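Long-range contacts in transcriptional regulator (NtrC family) (Aquifex aeolicus, PDB 3DZD), which probably activates transcription by sigma-54 RNA polymerase, using an AAA+ ATPase domain under the control of a response-regulator receiver domain: residues 310-315 and 348-353; 299-304 and 341-346. One frame throughout, in Å; residues are numbered along the deposited sequence.

Contact 1: residues 310-315 and 348-353; sequences LLAEYF and RELKNL. With ADP (adenosine-5'-diphosphate), chain C.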
loop_
_atom_site.group_PDB
_atom_site.type_symbol
_atom_site.label_atom_id
_atom_site.label_comp_id
_atom_site.label_asym_id
_atom_site.label_seq_id
_atom_site.Cartn_x
_atom_site.Cartn_y
_atom_site.Cartn_z
ATOM N N LEU A 310 -28.860 12.437 -0.217
ATOM C CA LEU A 310 -27.650 12.420 -1.034
ATOM C C LEU A 310 -26.853 11.165 -0.741
ATOM O O LEU A 310 -26.408 10.471 -1.652
ATOM C CB LEU A 310 -26.776 13.655 -0.769
ATOM C CG LEU A 310 -27.333 14.993 -1.263
ATOM C CD1 LEU A 310 -26.297 16.097 -1.122
ATOM C CD2 LEU A 310 -27.781 14.876 -2.708
ATOM N N LEU A 311 -26.692 10.885 0.543
ATOM C CA LEU A 311 -25.922 9.751 0.988
ATOM C C LEU A 311 -26.600 8.441 0.581
ATOM O O LEU A 311 -25.933 7.495 0.131
ATOM C CB LEU A 311 -25.724 9.827 2.502
ATOM C CG LEU A 311 -24.694 10.878 2.923
ATOM C CD1 LEU A 311 -24.826 11.273 4.390
ATOM C CD2 LEU A 311 -23.283 10.365 2.614
ATOM N N ALA A 312 -27.922 8.390 0.735
ATOM C CA ALA A 312 -28.681 7.200 0.377
ATOM C C ALA A 312 -28.496 6.869 -1.100
ATOM O O ALA A 312 -28.295 5.711 -1.471
ATOM C CB ALA A 312 -30.167 7.385 0.701
ATOM N N GLU A 313 -28.580 7.893 -1.939
ATOM C CA GLU A 313 -28.450 7.709 -3.373
ATOM C C GLU A 313 -27.032 7.274 -3.714
ATOM O O GLU A 313 -26.821 6.458 -4.606
ATOM C CB GLU A 313 -28.818 9.001 -4.106
ATOM C CG GLU A 313 -30.305 9.322 -4.036
ATOM C CD GLU A 313 -30.640 10.718 -4.528
ATOM O OE1 GLU A 313 -29.751 11.599 -4.509
ATOM O OE2 GLU A 313 -31.806 10.934 -4.928
ATOM N N TYR A 314 -26.065 7.811 -2.980
ATOM C CA TYR A 314 -24.666 7.477 -3.193
ATOM C C TYR A 314 -24.409 6.012 -2.833
ATOM O O TYR A 314 -23.675 5.306 -3.536
ATOM C CB TYR A 314 -23.777 8.419 -2.376
ATOM C CG TYR A 314 -22.343 7.961 -2.167
ATOM C CD1 TYR A 314 -21.350 8.247 -3.098
ATOM C CD2 TYR A 314 -21.981 7.278 -1.020
ATOM C CE1 TYR A 314 -20.042 7.836 -2.899
ATOM C CE2 TYR A 314 -20.684 6.867 -0.812
ATOM C CZ TYR A 314 -19.722 7.145 -1.751
ATOM O OH TYR A 314 -18.435 6.730 -1.515
ATOM N N PHE A 315 -25.014 5.553 -1.739
ATOM C CA PHE A 315 -24.817 4.171 -1.307
ATOM C C PHE A 315 -25.611 3.205 -2.190
ATOM O O PHE A 315 -25.123 2.142 -2.559
ATOM C CB PHE A 315 -25.176 3.994 0.180
ATOM C CG PHE A 315 -24.198 4.652 1.126
ATOM C CD1 PHE A 315 -22.836 4.370 1.052
ATOM C CD2 PHE A 315 -24.635 5.560 2.084
ATOM C CE1 PHE A 315 -21.929 4.987 1.910
ATOM C CE2 PHE A 315 -23.741 6.164 2.956
ATOM C CZ PHE A 315 -22.387 5.888 2.868
ATOM N N ARG A 348 -23.101 5.452 9.473
ATOM C CA ARG A 348 -22.798 4.041 9.593
ATOM C C ARG A 348 -24.106 3.243 9.568
ATOM O O ARG A 348 -24.211 2.227 8.887
ATOM C CB ARG A 348 -22.022 3.816 10.888
ATOM C CG ARG A 348 -21.482 2.439 11.083
ATOM C CD ARG A 348 -20.402 2.510 12.136
ATOM N NE ARG A 348 -20.972 2.714 13.460
ATOM C CZ ARG A 348 -20.290 3.187 14.497
ATOM N NH1 ARG A 348 -19.014 3.514 14.353
ATOM N NH2 ARG A 348 -20.884 3.331 15.675
ATOM N N GLU A 349 -25.105 3.729 10.300
ATOM C CA GLU A 349 -26.440 3.134 10.274
ATOM C C GLU A 349 -27.069 3.211 8.873
ATOM O O GLU A 349 -27.509 2.195 8.332
ATOM C CB GLU A 349 -27.353 3.794 11.314
ATOM C CG GLU A 349 -28.730 3.122 11.428
ATOM C CD GLU A 349 -29.662 3.795 12.429
ATOM O OE1 GLU A 349 -29.186 4.491 13.355
ATOM O OE2 GLU A 349 -30.890 3.627 12.283
ATOM N N LEU A 350 -27.098 4.408 8.288
ATOM C CA LEU A 350 -27.651 4.589 6.947
ATOM C C LEU A 350 -27.006 3.673 5.906
ATOM O O LEU A 350 -27.704 3.054 5.110
ATOM C CB LEU A 350 -27.516 6.039 6.482
ATOM C CG LEU A 350 -28.040 6.342 5.072
ATOM C CD1 LEU A 350 -29.555 6.250 4.986
ATOM C CD2 LEU A 350 -27.581 7.712 4.623
ATOM N N LYS A 351 -25.679 3.591 5.911
ATOM C CA LYS A 351 -24.981 2.814 4.902
ATOM C C LYS A 351 -25.417 1.359 4.987
ATOM O O LYS A 351 -25.824 0.754 3.997
ATOM C CB LYS A 351 -23.459 2.909 5.074
ATOM C CG LYS A 351 -22.701 2.321 3.899
ATOM C CD LYS A 351 -21.194 2.233 4.125
ATOM C CE LYS A 351 -20.847 1.114 5.091
ATOM N NZ LYS A 351 -19.435 0.671 4.895
ATOM N N ASN A 352 -25.330 0.811 6.188
ATOM C CA ASN A 352 -25.698 -0.559 6.409
ATOM C C ASN A 352 -27.158 -0.820 6.068
ATOM O O ASN A 352 -27.498 -1.889 5.572
ATOM C CB ASN A 352 -25.418 -0.948 7.851
ATOM C CG ASN A 352 -26.076 -2.254 8.226
ATOM O OD1 ASN A 352 -27.253 -2.289 8.569
ATOM N ND2 ASN A 352 -25.317 -3.335 8.155
ATOM N N LEU A 353 -28.019 0.158 6.324
ATOM C CA LEU A 353 -29.432 0.012 6.004
ATOM C C LEU A 353 -29.679 -0.029 4.490
ATOM O O LEU A 353 -30.573 -0.723 4.022
ATOM C CB LEU A 353 -30.266 1.121 6.662
ATOM C CG LEU A 353 -31.733 1.134 6.238
ATOM C CD1 LEU A 353 -32.665 1.218 7.432
ATOM C CD2 LEU A 353 -32.018 2.270 5.271
HETATM P PB ADP C . -16.661 7.421 12.270
HETATM O O1B ADP C . -15.244 7.423 11.732
HETATM O O2B ADP C . -16.879 6.516 13.463
HETATM O O3B ADP C . -17.236 8.785 12.501
HETATM P PA ADP C . -17.155 6.124 9.721
HETATM O O1A ADP C . -16.841 7.176 8.693
HETATM O O2A ADP C . -16.089 5.087 10.007
HETATM O O3A ADP C . -17.625 6.854 11.091
HETATM O "O5'" ADP C . -18.484 5.342 9.262
HETATM C "C5'" ADP C . -19.251 5.798 8.155
HETATM C "C4'" ADP C . -19.270 4.793 7.020
HETATM O "O4'" ADP C . -19.924 5.443 5.937
HETATM C "C3'" ADP C . -17.869 4.539 6.507
HETATM O "O3'" ADP C . -17.874 3.335 5.733
HETATM C "C2'" ADP C . -17.583 5.661 5.544
HETATM O "O2'" ADP C . -16.885 5.082 4.440
HETATM C "C1'" ADP C . -18.963 6.079 5.080
HETATM N N9 ADP C . -19.154 7.542 5.172
HETATM C C8 ADP C . -19.240 8.249 6.314
HETATM N N7 ADP C . -19.447 9.558 6.072
HETATM C C5 ADP C . -19.500 9.705 4.737
HETATM C C6 ADP C . -19.683 10.843 3.811
HETATM N N6 ADP C . -19.864 12.104 4.287
HETATM N N1 ADP C . -19.676 10.578 2.492
HETATM C C2 ADP C . -19.504 9.326 2.027
HETATM N N3 ADP C . -19.323 8.246 2.806
HETATM C C4 ADP C . -19.312 8.374 4.147
#
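Phe315 receives the side chain of Lys351 over one face of its ring. Lys351 CG lies 3.6 Å from the ring centroid and 18° off the normal, a CH-pi contact. The aliphatic chain crosses the ring at about a right angle. It then bends at chi3 (74°), and NZ donates a hydrogen bond to ADP O3' (3.2 Å). Leu350 CD2 sits at the edge of the same ring and presses on Leu311 CB at 3.5 Å. The other branch of Leu350, CD1, reaches Ala312 CB. Leu311 CD2 in turn touches the adenine at N1 (3.6 Å), and Tyr314 CE2 approaches C2. Tyr314 CD2 covers the face of Phe315 opposite Lys351. Val347 and Ile354 of helix 346-359 also pack on Phe315. The axes of 310-315 and 348-353 run at 40° and approach to 9.6 Å. An alanine in place of Phe315 would probably open a gap between the helices and leave the Lys351 chain freer to swing from the ribose. Between the helices the packing is apolar. The polar end of Lys351, NZ, is turned to the ribose, while Leu311 and Tyr314 of helix 307-322 touch the base.

Contact 2: residues 299-304 and 341-346; sequences PPLRER and QEWKGN
Leu301 and Asn346 bring the two loops together, with their CA atoms 5.2 Å apart. Residues 301-303 form a short 3-10 segment after two prolines. In the other segment, Trp343 to Asn346 make a type I beta turn, closed by Asn346 N on Trp343 O. Leu301 N donates a hydrogen bond to Asn346 OD1 at 2.7 Å, tying the loops together. The bond is nearly straight, 166° at the hydrogen, and the donor is tilted 22° from the carbonyl plane. A water lies between the loops. It accepts from Arg302 N and from Arg302 NH1, and it is within hydrogen-bonding distance of Glu342 O and Asn346 OD1.

Segment 299-304 follows strand 294-297, an outermost strand of the parallel sheet in the P-loop ATPase core, and leads into helix 307-322 of the lid. The turn leads into helix 346-359. The contact thus lies where the AAA+ core passes into its lid. Asn346 reaches back to the core, as its ND2 bonds Glu160 OE1 and Ser161 O.

Leu301 CG stands anti to the backbone N (chi1 173°). This carries CD2 over one face of the Trp343 indole, 3.9 Å from the centroid of the five-membered ring, while Gln341 CB covers the opposite face. Arg302 runs extended from CG to NE, and its CD touches Glu342 O at 3.3 Å. Its NE forms a long salt bridge with Glu342 OE1 (3.9 Å). That oxygen lies well out of the guanidinium plane, so the attraction is one of charge alone. The stronger partner of Arg302 is Glu160, which pairs with NH2. Pro300 CB rests on one face of the guanidinium. Within its own loop, Arg304 grips Pro299 O side-on with NE and NH2, at 3.0 and 2.9 Å.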
loop_
_atom_site.group_PDB
_atom_site.type_symbol
_atom_site.label_atom_id
_atom_site.label_comp_id
_atom_site.label_asym_id
_atom_site.label_seq_id
_atom_site.Cartn_x
_atom_site.Cartn_y
_atom_site.Cartn_z
ATOM N N PRO A 299 -21.334 17.414 12.600
ATOM C CA PRO A 299 -22.711 17.309 13.112
ATOM C C PRO A 299 -23.317 15.917 12.890
ATOM O O PRO A 299 -22.938 15.246 11.937
ATOM C CB PRO A 299 -23.489 18.322 12.261
ATOM C CG PRO A 299 -22.515 18.919 11.305
ATOM C CD PRO A 299 -21.248 18.154 11.333
ATOM N N PRO A 300 -24.269 15.503 13.745
ATOM C CA PRO A 300 -24.987 14.251 13.488
ATOM C C PRO A 300 -25.688 14.305 12.143
ATOM O O PRO A 300 -25.981 15.386 11.616
ATOM C CB PRO A 300 -26.026 14.195 14.607
ATOM C CG PRO A 300 -25.542 15.141 15.651
ATOM C CD PRO A 300 -24.778 16.198 14.938
ATOM N N LEU A 301 -25.941 13.132 11.585
ATOM C CA LEU A 301 -26.606 13.020 10.303
ATOM C C LEU A 301 -27.970 13.726 10.308
ATOM O O LEU A 301 -28.325 14.385 9.330
ATOM C CB LEU A 301 -26.742 11.546 9.914
ATOM C CG LEU A 301 -27.569 11.213 8.674
ATOM C CD1 LEU A 301 -27.106 12.003 7.470
ATOM C CD2 LEU A 301 -27.501 9.700 8.402
ATOM N N ARG A 302 -28.717 13.600 11.409
ATOM C CA ARG A 302 -30.030 14.235 11.532
ATOM C C ARG A 302 -29.971 15.767 11.575
ATOM O O ARG A 302 -31.011 16.428 11.566
ATOM C CB ARG A 302 -30.765 13.725 12.775
ATOM C CG ARG A 302 -30.123 14.167 14.063
ATOM C CD ARG A 302 -30.548 13.325 15.235
ATOM N NE ARG A 302 -29.863 13.704 16.471
ATOM C CZ ARG A 302 -28.733 13.154 16.909
ATOM N NH1 ARG A 302 -28.126 12.192 16.211
ATOM N NH2 ARG A 302 -28.201 13.564 18.053
ATOM N N GLU A 303 -28.768 16.332 11.640
ATOM C CA GLU A 303 -28.616 17.788 11.602
ATOM C C GLU A 303 -28.202 18.266 10.222
ATOM O O GLU A 303 -27.860 19.431 10.052
ATOM C CB GLU A 303 -27.588 18.278 12.630
ATOM C CG GLU A 303 -28.083 18.281 14.071
ATOM C CD GLU A 303 -27.076 18.911 15.037
ATOM O OE1 GLU A 303 -26.358 19.871 14.646
ATOM O OE2 GLU A 303 -27.011 18.446 16.199
ATOM N N ARG A 304 -28.240 17.372 9.237
ATOM C CA ARG A 304 -27.641 17.666 7.934
ATOM C C ARG A 304 -28.649 17.827 6.805
ATOM O O ARG A 304 -28.294 17.747 5.621
ATOM C CB ARG A 304 -26.618 16.604 7.565
ATOM C CG ARG A 304 -25.510 16.481 8.570
ATOM C CD ARG A 304 -24.350 15.752 7.964
ATOM N NE ARG A 304 -23.432 15.262 8.981
ATOM C CZ ARG A 304 -22.496 14.350 8.746
ATOM N NH1 ARG A 304 -22.375 13.849 7.519
ATOM N NH2 ARG A 304 -21.679 13.951 9.724
ATOM N N GLN A 341 -36.156 9.683 10.152
ATOM C CA GLN A 341 -35.374 8.870 11.078
ATOM C C GLN A 341 -34.408 9.717 11.909
ATOM O O GLN A 341 -33.982 10.786 11.487
ATOM C CB GLN A 341 -34.630 7.747 10.334
ATOM C CG GLN A 341 -35.557 6.867 9.499
ATOM C CD GLN A 341 -36.732 6.318 10.305
ATOM O OE1 GLN A 341 -36.539 5.544 11.251
ATOM N NE2 GLN A 341 -37.956 6.706 9.927
ATOM N N GLU A 342 -34.078 9.214 13.093
ATOM C CA GLU A 342 -33.123 9.856 13.983
ATOM C C GLU A 342 -31.663 9.563 13.626
ATOM O O GLU A 342 -30.809 10.436 13.762
ATOM C CB GLU A 342 -33.395 9.432 15.420
ATOM C CG GLU A 342 -34.609 10.116 15.992
ATOM C CD GLU A 342 -34.347 11.582 16.207
ATOM O OE1 GLU A 342 -33.296 11.891 16.815
ATOM O OE2 GLU A 342 -35.176 12.416 15.769
ATOM N N TRP A 343 -31.391 8.334 13.189
ATOM C CA TRP A 343 -30.044 7.899 12.843
ATOM C C TRP A 343 -29.088 8.004 14.016
ATOM O O TRP A 343 -28.081 8.705 13.939
ATOM C CB TRP A 343 -29.498 8.691 11.657
ATOM C CG TRP A 343 -30.409 8.702 10.471
ATOM C CD1 TRP A 343 -31.072 9.775 9.961
ATOM C CD2 TRP A 343 -30.753 7.589 9.646
ATOM N NE1 TRP A 343 -31.802 9.404 8.865
ATOM C CE2 TRP A 343 -31.633 8.062 8.655
ATOM C CE3 TRP A 343 -30.414 6.236 9.654
ATOM C CZ2 TRP A 343 -32.174 7.234 7.681
ATOM C CZ3 TRP A 343 -30.954 5.413 8.686
ATOM C CH2 TRP A 343 -31.823 5.916 7.710
ATOM N N LYS A 344 -29.389 7.304 15.102
ATOM C CA LYS A 344 -28.490 7.306 16.257
ATOM C C LYS A 344 -27.107 6.750 15.894
ATOM O O LYS A 344 -26.099 7.107 16.503
ATOM C CB LYS A 344 -29.090 6.526 17.427
ATOM C CG LYS A 344 -28.187 6.504 18.647
ATOM C CD LYS A 344 -28.885 5.926 19.866
ATOM C CE LYS A 344 -28.031 6.085 21.116
ATOM N NZ LYS A 344 -28.683 5.491 22.315
ATOM N N GLY A 345 -27.073 5.865 14.901
ATOM C CA GLY A 345 -25.821 5.363 14.366
ATOM C C GLY A 345 -25.329 6.167 13.173
ATOM O O GLY A 345 -24.331 5.811 12.534
ATOM N N ASN A 346 -26.043 7.241 12.856
ATOM C CA ASN A 346 -25.615 8.162 11.820
ATOM C C ASN A 346 -25.339 7.519 10.456
ATOM O O ASN A 346 -26.148 6.739 9.976
ATOM C CB ASN A 346 -24.429 8.968 12.337
ATOM C CG ASN A 346 -24.839 9.935 13.433
ATOM O OD1 ASN A 346 -25.504 10.921 13.156
ATOM N ND2 ASN A 346 -24.483 9.633 14.685
HETATM O O HOH W 1 -28.279 11.583 13.423
#

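Contacts 1 and 2 have centres 12 Å apart, and their segments alternate along the chain: 299-304, 310-315, 341-346, then 348-353. Each loop of contact 2 therefore leads into a helix of contact 1, 307-322 or 346-359. The two contacts also touch directly. Leu350 CD1 meets Trp343 CH2 at 3.6 Å, and Leu311 CD1 meets Leu301 CD1 at 3.9 Å. Contact 1 lines the ADP site with lid helices, while contact 2 joins the loops that lead into those helices, next to core residues Glu160 and Ser161. Both lie close to the bound nucleotide, the Asn346 side chain being about 7 Å from the ADP.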